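Local coordinates for uncharacterized protein MJ0690 (Methanocaldococcus jannaschii, PDB 3K32) that is of unknown function but is predicted to be a subunit of a tRNA methyltransferase, with a parallel-sheet, HUP-type fold and a PP-loop-like sequence suggesting nucleotide binding, at residues B[16-21]-B[108-113]; B[38-43]-B[68-73]; B[49-54]-B[162-167]; B[90-95]-B[120-125]. One frame throughout, in Å; residues are numbered along the deposited sequence.

Contact 1. Residues B[16-21]-B[108-113]; sequences GKDSSL and GTRRDD
Asp-18 and Arg-110 meet where the first turn of helix 17-28, with Gly-16 at its N-cap position, comes alongside the irregular loop that follows strand 104-106 and contains a type I turn from Arg-110 to Asp-113. The two side chains cross at about a right angle, and the carboxylate is carried over one face of the guanidinium instead of being met by its N-H groups. Asp-18 OD2 sits 3.4 Å from Arg-110 NH1, above the guanidinium plane and displaced toward its rim, so this salt bridge is electrostatic and no N-H points at the oxygen. The plane itself is put to other uses. Arg-110 NE reaches Gly-108 O at 3.1 Å, and Arg-110 NH2 reaches the same Gly-108 O at 3.2 Å, a side-on grip in which a single carbonyl takes two donors. A bend at chi3 (82°) folds the arginine back over its own loop to make this possible. From the far end of the turn, Asp-113 OD2 comes to 2.7 Å from Arg-110 NH1. A glycerol, probably from the crystallisation liquor, is hydrogen-bonded to Asp-18 OD2 and to the backbone N of Ser-19, while Leu-146 of helix 143-153 packs on Asp-18 and Arg-110. The sequence at the start of the helix resembles the PP-loop of ATP pyrophosphatases, so a polar pocket here is plausible. One guanidinium shared by two carboxylates and a carbonyl implies a loop tied to the helix start mainly by charge, with the rotation of the arginine set within the loop.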
loop_
_atom_site.group_PDB
_atom_site.type_symbol
_atom_site.label_atom_id
_atom_site.label_comp_id
_atom_site.label_asym_id
_atom_site.label_seq_id
_atom_site.Cartn_x
_atom_site.Cartn_y
_atom_site.Cartn_z
ATOM N N GLY B 16 2.416 -3.224 17.283
ATOM C CA GLY B 16 3.751 -3.042 16.707
ATOM C C GLY B 16 3.881 -1.728 15.924
ATOM O O GLY B 16 2.879 -1.083 15.588
ATOM N N LYS B 17 5.106 -1.320 15.624
ATOM C CA LYS B 17 5.323 -0.032 14.961
ATOM C C LYS B 17 4.688 0.034 13.568
ATOM O O LYS B 17 4.176 1.069 13.158
ATOM C CB LYS B 17 6.807 0.334 14.911
ATOM C CG LYS B 17 7.698 -0.665 14.200
ATOM C CD LYS B 17 9.167 -0.372 14.478
ATOM C CE LYS B 17 10.103 -1.179 13.557
ATOM N NZ LYS B 17 9.887 -0.878 12.093
ATOM N N ASP B 18 4.689 -1.080 12.858
ATOM C CA ASP B 18 4.016 -1.118 11.570
ATOM C C ASP B 18 2.511 -0.913 11.697
ATOM O O ASP B 18 1.946 0.027 11.142
ATOM C CB ASP B 18 4.334 -2.429 10.848
ATOM C CG ASP B 18 5.783 -2.497 10.402
ATOM O OD1 ASP B 18 6.296 -1.479 9.873
ATOM O OD2 ASP B 18 6.411 -3.557 10.601
ATOM N N SER B 19 1.866 -1.815 12.417
ATOM C CA SER B 19 0.453 -1.689 12.721
ATOM C C SER B 19 0.109 -0.249 13.107
ATOM O O SER B 19 -0.913 0.285 12.707
ATOM C CB SER B 19 0.087 -2.648 13.862
ATOM O OG SER B 19 -1.315 -2.716 14.051
ATOM N N SER B 20 0.974 0.368 13.897
ATOM C CA SER B 20 0.778 1.741 14.332
ATOM C C SER B 20 0.863 2.706 13.149
ATOM O O SER B 20 0.084 3.630 13.053
ATOM C CB SER B 20 1.819 2.109 15.387
ATOM O OG SER B 20 1.716 1.258 16.508
ATOM N N LEU B 21 1.809 2.472 12.246
ATOM C CA LEU B 21 1.895 3.240 11.015
ATOM C C LEU B 21 0.603 3.139 10.216
ATOM O O LEU B 21 0.162 4.135 9.622
ATOM C CB LEU B 21 3.079 2.793 10.148
ATOM C CG LEU B 21 4.475 3.217 10.601
ATOM C CD1 LEU B 21 5.522 2.786 9.580
ATOM C CD2 LEU B 21 4.532 4.720 10.848
ATOM N N GLY B 108 -2.650 -4.373 9.015
ATOM C CA GLY B 108 -1.262 -3.936 8.950
ATOM C C GLY B 108 -0.380 -4.773 8.048
ATOM O O GLY B 108 0.853 -4.771 8.174
ATOM N N THR B 109 -1.021 -5.492 7.133
ATOM C CA THR B 109 -0.331 -6.253 6.098
ATOM C C THR B 109 0.541 -5.366 5.205
ATOM O O THR B 109 0.181 -4.235 4.873
ATOM C CB THR B 109 -1.332 -7.006 5.235
ATOM O OG1 THR B 109 -2.069 -7.900 6.073
ATOM C CG2 THR B 109 -0.581 -7.825 4.188
ATOM N N ARG B 110 1.693 -5.881 4.812
ATOM C CA ARG B 110 2.668 -5.035 4.152
ATOM C C ARG B 110 3.366 -5.770 3.010
ATOM O O ARG B 110 3.350 -6.995 2.954
ATOM C CB ARG B 110 3.668 -4.522 5.183
ATOM C CG ARG B 110 4.403 -5.638 5.903
ATOM C CD ARG B 110 4.971 -5.208 7.257
ATOM N NE ARG B 110 3.936 -5.272 8.276
ATOM C CZ ARG B 110 4.047 -5.919 9.429
ATOM N NH1 ARG B 110 5.168 -6.545 9.732
ATOM N NH2 ARG B 110 3.032 -5.921 10.284
ATOM N N ARG B 111 3.976 -5.004 2.113
ATOM C CA ARG B 111 4.611 -5.537 0.921
ATOM C C ARG B 111 5.567 -6.714 1.162
ATOM O O ARG B 111 5.520 -7.705 0.440
ATOM C CB ARG B 111 5.357 -4.414 0.192
ATOM C CG ARG B 111 5.674 -4.712 -1.275
ATOM C CD ARG B 111 6.677 -3.698 -1.809
ATOM N NE ARG B 111 8.030 -3.967 -1.321
ATOM C CZ ARG B 111 9.035 -3.098 -1.365
ATOM N NH1 ARG B 111 8.835 -1.885 -1.854
ATOM N NH2 ARG B 111 10.233 -3.440 -0.902
ATOM N N ASP B 112 6.424 -6.619 2.172
ATOM C CA ASP B 112 7.523 -7.586 2.315
ATOM C C ASP B 112 7.269 -8.733 3.305
ATOM O O ASP B 112 8.172 -9.515 3.599
ATOM C CB ASP B 112 8.823 -6.852 2.646
ATOM C CG ASP B 112 9.243 -5.890 1.537
ATOM O OD1 ASP B 112 8.727 -6.005 0.409
ATOM O OD2 ASP B 112 10.085 -5.016 1.789
ATOM N N ASP B 113 6.042 -8.823 3.815
ATOM C CA ASP B 113 5.629 -9.946 4.647
ATOM C C ASP B 113 4.734 -10.866 3.831
ATOM O O ASP B 113 3.652 -10.467 3.440
ATOM C CB ASP B 113 4.838 -9.452 5.856
ATOM C CG ASP B 113 5.725 -8.925 6.980
ATOM O OD1 ASP B 113 6.943 -8.761 6.781
ATOM O OD2 ASP B 113 5.189 -8.666 8.076
#

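Contact 2. Residues B[38-43]-B[68-73]; sequences INFGVI and KIVEKA
Phe-40 and Val-70 mark the closest approach of the two backbones, their CA atoms 7.2 Å apart, where the chain leaves the end of strand 32-39 and passes the first turns of helix 68-80. The aromatic ring is the centre of the contact. Val-70 CG1 lies over one ring face, 3.5 Å from the ring centroid of Phe-40 and 19° off its normal, a CH-pi contact that leans toward the CD1 and CE1 side. With chi1 at -80°, this methyl stands beside the backbone N of Val-70, while its twin, CG2, turns to the stem of the ring, 3.7 Å from Phe-40 CB. Ile-38 CG2 covers the opposite face from within the same segment, so the ring is held between an isoleucine and a valine. Ile-69 comes at about a right angle to Phe-40: its CB approaches Phe-40 CE2 obliquely at 3.6 Å, and its CD1 lies at the ring edge, in plane. A lighter touch joins Val-42 CG2 to Val-70 CG2 at 4.2 Å. The turn that presents these groups is braced internally, because Asn-39 OD1 accepts from Gly-41 N at 3.0 Å in an Asx turn and Asn-39 ND2 donates to Ile-43 O at 2.9 Å. Glu-172 of helix 169-180 adds hydrogen bonds to the backbone N atoms of Phe-40 and Ile-43, and Val-90 of helix 84-98 also packs on the ring. This is the buried apolar packing of an alpha/beta fold with a parallel sheet, in which the loop leaving one strand is covered by the helix that follows the neighbouring edge strand.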
loop_
_atom_site.group_PDB
_atom_site.type_symbol
_atom_site.label_atom_id
_atom_site.label_comp_id
_atom_site.label_asym_id
_atom_site.label_seq_id
_atom_site.Cartn_x
_atom_site.Cartn_y
_atom_site.Cartn_z
ATOM N N ILE B 38 -7.988 -8.754 18.252
ATOM C CA ILE B 38 -8.647 -10.014 18.522
ATOM C C ILE B 38 -8.132 -10.639 19.806
ATOM O O ILE B 38 -6.932 -10.590 20.091
ATOM C CB ILE B 38 -8.410 -11.025 17.387
ATOM C CG1 ILE B 38 -9.020 -10.519 16.077
ATOM C CG2 ILE B 38 -8.941 -12.411 17.765
ATOM C CD1 ILE B 38 -10.347 -9.822 16.249
ATOM N N ASN B 39 -9.054 -11.216 20.575
ATOM C CA ASN B 39 -8.723 -12.127 21.676
ATOM C C ASN B 39 -9.512 -13.437 21.583
ATOM O O ASN B 39 -10.679 -13.453 21.183
ATOM C CB ASN B 39 -8.967 -11.475 23.040
ATOM C CG ASN B 39 -8.390 -12.292 24.163
ATOM O OD1 ASN B 39 -9.116 -12.834 24.997
ATOM N ND2 ASN B 39 -7.067 -12.439 24.158
ATOM N N PHE B 40 -8.888 -14.546 21.957
ATOM C CA PHE B 40 -9.556 -15.839 21.808
ATOM C C PHE B 40 -9.862 -16.482 23.152
ATOM O O PHE B 40 -10.190 -17.666 23.205
ATOM C CB PHE B 40 -8.710 -16.809 20.981
ATOM C CG PHE B 40 -8.478 -16.380 19.561
ATOM C CD1 PHE B 40 -7.307 -15.719 19.206
ATOM C CD2 PHE B 40 -9.410 -16.669 18.571
ATOM C CE1 PHE B 40 -7.068 -15.334 17.885
ATOM C CE2 PHE B 40 -9.179 -16.296 17.232
ATOM C CZ PHE B 40 -8.005 -15.624 16.892
ATOM N N GLY B 41 -9.730 -15.706 24.230
ATOM C CA GLY B 41 -10.023 -16.180 25.573
ATOM C C GLY B 41 -8.969 -17.072 26.215
ATOM O O GLY B 41 -9.170 -17.572 27.319
ATOM N N VAL B 42 -7.850 -17.279 25.525
ATOM C CA VAL B 42 -6.737 -18.057 26.051
ATOM C C VAL B 42 -5.980 -17.249 27.107
ATOM O O VAL B 42 -6.017 -17.582 28.294
ATOM C CB VAL B 42 -5.763 -18.499 24.926
ATOM C CG1 VAL B 42 -4.536 -19.158 25.512
ATOM C CG2 VAL B 42 -6.452 -19.455 23.964
ATOM N N ILE B 43 -5.292 -16.194 26.664
ATOM C CA ILE B 43 -4.609 -15.262 27.572
ATOM C C ILE B 43 -4.779 -13.791 27.146
ATOM O O ILE B 43 -5.071 -13.491 25.984
ATOM C CB ILE B 43 -3.096 -15.604 27.751
ATOM C CG1 ILE B 43 -2.342 -15.549 26.413
ATOM C CG2 ILE B 43 -2.915 -16.970 28.396
ATOM C CD1 ILE B 43 -0.821 -15.851 26.538
ATOM N N LYS B 68 -11.619 -21.964 19.237
ATOM C CA LYS B 68 -11.391 -23.065 18.312
ATOM C C LYS B 68 -10.577 -22.605 17.108
ATOM O O LYS B 68 -9.917 -23.417 16.440
ATOM C CB LYS B 68 -12.728 -23.636 17.838
ATOM C CG LYS B 68 -13.575 -22.626 17.068
ATOM C CD LYS B 68 -14.032 -23.172 15.722
ATOM C CE LYS B 68 -15.537 -23.018 15.540
ATOM N NZ LYS B 68 -16.309 -23.763 16.583
ATOM N N ILE B 69 -10.640 -21.305 16.821
ATOM C CA ILE B 69 -9.881 -20.757 15.712
ATOM C C ILE B 69 -8.400 -20.964 15.971
ATOM O O ILE B 69 -7.672 -21.413 15.083
ATOM C CB ILE B 69 -10.176 -19.262 15.487
ATOM C CG1 ILE B 69 -11.629 -19.069 15.051
ATOM C CG2 ILE B 69 -9.250 -18.707 14.422
ATOM C CD1 ILE B 69 -12.149 -17.722 15.341
ATOM N N VAL B 70 -7.956 -20.666 17.194
ATOM C CA VAL B 70 -6.547 -20.864 17.545
ATOM C C VAL B 70 -6.209 -22.320 17.826
ATOM O O VAL B 70 -5.089 -22.760 17.561
ATOM C CB VAL B 70 -6.076 -19.964 18.722
ATOM C CG1 VAL B 70 -5.785 -18.560 18.215
ATOM C CG2 VAL B 70 -7.102 -19.956 19.888
ATOM N N GLU B 71 -7.176 -23.074 18.338
ATOM C CA GLU B 71 -6.970 -24.506 18.544
ATOM C C GLU B 71 -6.531 -25.138 17.230
ATOM O O GLU B 71 -5.604 -25.955 17.188
ATOM C CB GLU B 71 -8.234 -25.176 19.089
ATOM C CG GLU B 71 -8.542 -24.819 20.538
ATOM C CD GLU B 71 -7.493 -25.342 21.518
ATOM O OE1 GLU B 71 -6.680 -26.209 21.121
ATOM O OE2 GLU B 71 -7.487 -24.898 22.690
ATOM N N LYS B 72 -7.178 -24.725 16.149
ATOM C CA LYS B 72 -6.862 -25.251 14.828
ATOM C C LYS B 72 -5.520 -24.704 14.306
ATOM O O LYS B 72 -4.755 -25.425 13.646
ATOM C CB LYS B 72 -8.002 -24.966 13.850
ATOM C CG LYS B 72 -7.674 -25.357 12.444
ATOM C CD LYS B 72 -8.903 -25.402 11.576
ATOM C CE LYS B 72 -8.593 -26.108 10.259
ATOM N NZ LYS B 72 -7.986 -27.461 10.466
ATOM N N ALA B 73 -5.228 -23.438 14.609
ATOM C CA ALA B 73 -3.935 -22.871 14.238
ATOM C C ALA B 73 -2.849 -23.673 14.913
ATOM O O ALA B 73 -1.785 -23.901 14.338
ATOM C CB ALA B 73 -3.836 -21.414 14.637
#

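Contact 3. Residues B[49-54]-B[162-167]; sequences AEETAK and GTKLSS
The N-terminal turn of helix 47-56 meets, through Ala-49 and Glu-51, the loop that runs from strand 154-159 to helix 169-180, which contributes Lys-164 and Ser-167. Two polar links of different kinds hold them. The hydroxyl of Ser-167 accepts from a backbone N-H of the helix: Ala-49 N lies 3.0 Å from Ser-167 OG, with an N-H...O angle of 159°. The same oxygen is hydrogen-bonded to Ser-45 O, so it spans the chain just ahead of the helix as well as the helix itself. Beside it the two CB atoms of Ala-49 and Ser-167 touch at 3.6 Å, a small apolar contact next to the polar one. Farther out, Glu-51 and Lys-164 arrive from opposite directions. The glutamate is extended beyond CG, whereas the lysine bends at chi2 (-65°) and chi4 (60°), which brings Lys-164 NZ to 3.3 Å from Glu-51 OE1 in a salt bridge; Lys-47 makes only a long, weak ion pair with the other carboxylate oxygen. Behind these links, Ala-49 packs on Thr-37 of strand 32-39 and His-60 of strand 59-64, and Lys-164 touches Leu-48, so the loop rests on a helix already seated on the sheet.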
loop_
_atom_site.group_PDB
_atom_site.type_symbol
_atom_site.label_atom_id
_atom_site.label_comp_id
_atom_site.label_asym_id
_atom_site.label_seq_id
_atom_site.Cartn_x
_atom_site.Cartn_y
_atom_site.Cartn_z
ATOM N N ALA B 49 -1.192 -3.829 22.834
ATOM C CA ALA B 49 -1.914 -3.044 21.855
ATOM C C ALA B 49 -2.708 -1.925 22.537
ATOM O O ALA B 49 -2.814 -0.814 22.008
ATOM C CB ALA B 49 -2.823 -3.941 21.042
ATOM N N GLU B 50 -3.255 -2.227 23.712
ATOM C CA GLU B 50 -4.035 -1.259 24.489
ATOM C C GLU B 50 -3.230 -0.028 24.856
ATOM O O GLU B 50 -3.608 1.101 24.524
ATOM C CB GLU B 50 -4.588 -1.890 25.767
ATOM C CG GLU B 50 -6.011 -2.385 25.639
ATOM C CD GLU B 50 -6.672 -2.647 26.990
ATOM O OE1 GLU B 50 -6.235 -3.589 27.694
ATOM O OE2 GLU B 50 -7.636 -1.915 27.333
ATOM N N GLU B 51 -2.125 -0.258 25.555
ATOM C CA GLU B 51 -1.223 0.810 25.947
ATOM C C GLU B 51 -0.824 1.650 24.733
ATOM O O GLU B 51 -0.800 2.879 24.800
ATOM C CB GLU B 51 0.016 0.223 26.626
ATOM C CG GLU B 51 -0.301 -0.667 27.823
ATOM C CD GLU B 51 0.928 -1.390 28.377
ATOM O OE1 GLU B 51 2.005 -1.330 27.740
ATOM O OE2 GLU B 51 0.814 -2.017 29.455
ATOM N N THR B 52 -0.529 0.985 23.619
ATOM C CA THR B 52 -0.083 1.685 22.426
ATOM C C THR B 52 -1.143 2.593 21.818
ATOM O O THR B 52 -0.821 3.691 21.361
ATOM C CB THR B 52 0.437 0.738 21.355
ATOM O OG1 THR B 52 1.454 -0.094 21.915
ATOM C CG2 THR B 52 1.022 1.544 20.207
ATOM N N ALA B 53 -2.396 2.140 21.822
ATOM C CA ALA B 53 -3.507 2.956 21.339
ATOM C C ALA B 53 -3.663 4.211 22.186
ATOM O O ALA B 53 -3.911 5.303 21.663
ATOM C CB ALA B 53 -4.820 2.150 21.325
ATOM N N LYS B 54 -3.531 4.048 23.496
ATOM C CA LYS B 54 -3.550 5.194 24.393
ATOM C C LYS B 54 -2.483 6.206 23.984
ATOM O O LYS B 54 -2.786 7.376 23.803
ATOM C CB LYS B 54 -3.344 4.759 25.840
ATOM C CG LYS B 54 -4.586 4.161 26.480
ATOM C CD LYS B 54 -5.676 5.201 26.725
ATOM C CE LYS B 54 -5.219 6.250 27.725
ATOM N NZ LYS B 54 -6.360 6.821 28.511
ATOM N N GLY B 162 11.372 -12.691 25.535
ATOM C CA GLY B 162 10.260 -13.327 26.223
ATOM C C GLY B 162 9.916 -12.696 27.559
ATOM O O GLY B 162 10.006 -13.338 28.605
ATOM N N THR B 163 9.523 -11.427 27.521
ATOM C CA THR B 163 9.056 -10.724 28.710
ATOM C C THR B 163 7.637 -10.220 28.478
ATOM O O THR B 163 6.672 -10.745 29.040
ATOM C CB THR B 163 9.982 -9.540 29.081
ATOM O OG1 THR B 163 10.305 -8.786 27.904
ATOM C CG2 THR B 163 11.269 -10.048 29.722
ATOM N N LYS B 164 7.518 -9.200 27.635
ATOM C CA LYS B 164 6.220 -8.681 27.241
ATOM C C LYS B 164 5.641 -9.563 26.153
ATOM O O LYS B 164 6.372 -10.144 25.349
ATOM C CB LYS B 164 6.338 -7.241 26.732
ATOM C CG LYS B 164 5.266 -6.298 27.262
ATOM C CD LYS B 164 3.879 -6.680 26.776
ATOM C CE LYS B 164 2.803 -6.004 27.619
ATOM N NZ LYS B 164 2.868 -4.508 27.580
ATOM N N LEU B 165 4.318 -9.658 26.143
ATOM C CA LEU B 165 3.591 -10.460 25.176
ATOM C C LEU B 165 3.136 -9.561 24.027
ATOM O O LEU B 165 2.457 -8.553 24.250
ATOM C CB LEU B 165 2.365 -11.099 25.845
ATOM C CG LEU B 165 2.467 -12.173 26.946
ATOM C CD1 LEU B 165 2.429 -13.582 26.353
ATOM C CD2 LEU B 165 3.673 -11.991 27.884
ATOM N N SER B 166 3.517 -9.916 22.801
ATOM C CA SER B 166 3.045 -9.190 21.623
ATOM C C SER B 166 1.533 -9.390 21.470
ATOM O O SER B 166 0.969 -10.323 22.044
ATOM C CB SER B 166 3.785 -9.649 20.369
ATOM O OG SER B 166 3.431 -8.843 19.265
ATOM N N SER B 167 0.872 -8.514 20.715
ATOM C CA SER B 167 -0.592 -8.529 20.677
ATOM C C SER B 167 -1.197 -9.095 19.392
ATOM O O SER B 167 -2.373 -8.881 19.116
ATOM C CB SER B 167 -1.187 -7.145 20.991
ATOM O OG SER B 167 -1.114 -6.826 22.374
#

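Contact 4. Residues B[90-95]-B[120-125]; sequences VHKTVL and YSEIQS
Lys-92 of helix 84-98 and Glu-122 of helix 120-130 have their CA atoms 9.3 Å apart, and the two segments meet here through these side chains alone. Lys-92 CB points toward the other helix, and chi1 of -75° sets CG beside the backbone N; from there the chain runs extended through chi2, chi3 and chi4. The place of Glu-122 OE2 is doubtful, because the model sets it too close to the lysine, so distances to it are approximate. Lys-92 CD is the first atom to approach, roughly 4.0 Å from Glu-122 OE2. Lys-92 CE follows, too tight against the carboxylate in the model for its spacing to carry meaning. The tip, Lys-92 NZ, is paired in the model with Glu-122 OE2 as a salt bridge, at a doubtful 2.5 Å. Glu-122, itself extended beyond CG, meets the lysine at about a right angle, and an extended chain on each side is what lets the two charged ends meet. Its other oxygen, OE1, is hydrogen-bonded to the backbone N of Ser-119 just before the helix, which probably steadies the carboxylate. Nearby, Leu-118 packs on Lys-92, Leu-95 and Ile-123, and Tyr-134 of strand 133-135 lies against Leu-95 and Ile-123. Tyr-120 of the second helix packs on Arg-111 of the second subunit. The arrangement is a surface ion pair beside an apolar seam, between two helices that pack on one face of a parallel sheet; helix 120-130 is the connecting helix of the beta-alpha-beta unit from strand 104-106 to strand 133-135.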
loop_
_atom_site.group_PDB
_atom_site.type_symbol
_atom_site.label_atom_id
_atom_site.label_comp_id
_atom_site.label_asym_id
_atom_site.label_seq_id
_atom_site.Cartn_x
_atom_site.Cartn_y
_atom_site.Cartn_z
ATOM N N VAL B 90 -5.896 -18.121 10.380
ATOM C CA VAL B 90 -6.499 -17.327 11.450
ATOM C C VAL B 90 -6.929 -15.957 10.919
ATOM O O VAL B 90 -8.088 -15.563 11.057
ATOM C CB VAL B 90 -5.531 -17.115 12.638
ATOM C CG1 VAL B 90 -6.169 -16.218 13.700
ATOM C CG2 VAL B 90 -5.095 -18.443 13.233
ATOM N N HIS B 91 -5.996 -15.241 10.299
ATOM C CA HIS B 91 -6.265 -13.879 9.822
ATOM C C HIS B 91 -7.434 -13.824 8.819
ATOM O O HIS B 91 -8.309 -12.955 8.908
ATOM C CB HIS B 91 -4.994 -13.256 9.230
ATOM C CG HIS B 91 -5.133 -11.802 8.910
ATOM N ND1 HIS B 91 -5.056 -10.817 9.873
ATOM C CD2 HIS B 91 -5.355 -11.164 7.741
ATOM C CE1 HIS B 91 -5.213 -9.637 9.307
ATOM N NE2 HIS B 91 -5.402 -9.816 8.011
ATOM N N LYS B 92 -7.442 -14.763 7.876
ATOM C CA LYS B 92 -8.567 -14.924 6.968
ATOM C C LYS B 92 -9.878 -15.145 7.716
ATOM O O LYS B 92 -10.919 -14.605 7.350
ATOM C CB LYS B 92 -8.325 -16.096 6.030
ATOM C CG LYS B 92 -7.333 -15.807 4.930
ATOM C CD LYS B 92 -7.257 -16.983 3.975
ATOM C CE LYS B 92 -6.308 -16.702 2.829
ATOM N NZ LYS B 92 -5.933 -17.956 2.120
ATOM N N THR B 93 -9.823 -15.941 8.770
ATOM C CA THR B 93 -11.017 -16.283 9.500
ATOM C C THR B 93 -11.481 -15.066 10.275
ATOM O O THR B 93 -12.675 -14.746 10.326
ATOM C CB THR B 93 -10.740 -17.455 10.448
ATOM O OG1 THR B 93 -10.277 -18.576 9.683
ATOM C CG2 THR B 93 -11.991 -17.834 11.218
ATOM N N VAL B 94 -10.528 -14.369 10.868
ATOM C CA VAL B 94 -10.855 -13.103 11.495
ATOM C C VAL B 94 -11.522 -12.121 10.503
ATOM O O VAL B 94 -12.585 -11.568 10.782
ATOM C CB VAL B 94 -9.629 -12.499 12.182
ATOM C CG1 VAL B 94 -9.891 -11.053 12.569
ATOM C CG2 VAL B 94 -9.245 -13.359 13.405
ATOM N N LEU B 95 -10.934 -11.929 9.330
ATOM C CA LEU B 95 -11.552 -11.029 8.353
ATOM C C LEU B 95 -13.011 -11.373 7.967
ATOM O O LEU B 95 -13.871 -10.484 7.937
ATOM C CB LEU B 95 -10.651 -10.842 7.126
ATOM C CG LEU B 95 -9.406 -9.971 7.397
ATOM C CD1 LEU B 95 -8.418 -9.983 6.232
ATOM C CD2 LEU B 95 -9.794 -8.553 7.711
ATOM N N TYR B 120 -5.167 -10.986 -4.398
ATOM C CA TYR B 120 -6.095 -10.054 -5.015
ATOM C C TYR B 120 -7.451 -10.710 -5.223
ATOM O O TYR B 120 -8.499 -10.103 -4.998
ATOM C CB TYR B 120 -5.542 -9.566 -6.346
ATOM C CG TYR B 120 -6.436 -8.591 -7.062
ATOM C CD1 TYR B 120 -7.132 -8.967 -8.200
ATOM C CD2 TYR B 120 -6.582 -7.289 -6.600
ATOM C CE1 TYR B 120 -7.941 -8.071 -8.864
ATOM C CE2 TYR B 120 -7.395 -6.390 -7.250
ATOM C CZ TYR B 120 -8.071 -6.782 -8.381
ATOM O OH TYR B 120 -8.880 -5.880 -9.032
ATOM N N SER B 121 -7.427 -11.960 -5.650
ATOM C CA SER B 121 -8.666 -12.677 -5.870
ATOM C C SER B 121 -9.393 -12.924 -4.537
ATOM O O SER B 121 -10.609 -12.858 -4.464
ATOM C CB SER B 121 -8.411 -13.976 -6.649
ATOM O OG SER B 121 -8.646 -15.097 -5.839
ATOM N N GLU B 122 -8.651 -13.186 -3.474
ATOM C CA GLU B 122 -9.298 -13.336 -2.180
ATOM C C GLU B 122 -9.900 -12.017 -1.757
ATOM O O GLU B 122 -10.994 -11.984 -1.192
ATOM C CB GLU B 122 -8.324 -13.835 -1.119
ATOM C CG GLU B 122 -7.903 -15.252 -1.355
ATOM C CD GLU B 122 -6.774 -15.680 -0.443
ATOM O OE1 GLU B 122 -5.829 -14.879 -0.222
ATOM O OE2 GLU B 122 -6.841 -16.826 0.046
ATOM N N ILE B 123 -9.182 -10.929 -2.032
ATOM C CA ILE B 123 -9.695 -9.608 -1.697
ATOM C C ILE B 123 -10.969 -9.269 -2.452
ATOM O O ILE B 123 -11.923 -8.781 -1.857
ATOM C CB ILE B 123 -8.655 -8.497 -1.902
ATOM C CG1 ILE B 123 -7.619 -8.560 -0.789
ATOM C CG2 ILE B 123 -9.331 -7.111 -1.906
ATOM C CD1 ILE B 123 -6.440 -7.692 -1.009
ATOM N N GLN B 124 -11.001 -9.530 -3.752
ATOM C CA GLN B 124 -12.160 -9.122 -4.532
ATOM C C GLN B 124 -13.373 -9.875 -4.058
ATOM O O GLN B 124 -14.461 -9.316 -3.974
ATOM C CB GLN B 124 -11.938 -9.319 -6.032
ATOM C CG GLN B 124 -10.991 -8.299 -6.646
ATOM C CD GLN B 124 -11.451 -6.849 -6.445
ATOM O OE1 GLN B 124 -10.703 -5.906 -6.721
ATOM N NE2 GLN B 124 -12.686 -6.669 -5.971
ATOM N N SER B 125 -13.158 -11.145 -3.719
ATOM C CA SER B 125 -14.210 -12.018 -3.222
ATOM C C SER B 125 -14.755 -11.489 -1.902
ATOM O O SER B 125 -15.965 -11.331 -1.739
ATOM C CB SER B 125 -13.680 -13.443 -3.031
ATOM O OG SER B 125 -14.686 -14.313 -2.535
#

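From the N terminus the chain opens contact 1 at 16-21, then contact 2 at 38-43 and contact 3 at 49-54. Contact 2 closes first, at 68-73, wholly within the span of contact 1. Contact 4 then starts at 90-95, contact 1 closes at 108-113, contact 4 at 120-125, and contact 3 last, at 162-167. Contact 1 therefore crosses contacts 3 and 4, and contact 2 crosses contact 3, while contact 4 falls inside the span of contact 3. Val-90 of contact 4 borders contact 2; Ser-20 against Thr-52 joins contacts 1 and 3. Contacts 1 and 3 tie early helices to later loops, contact 2 a strand end to a helix, and contact 4 two helices, around one parallel sheet.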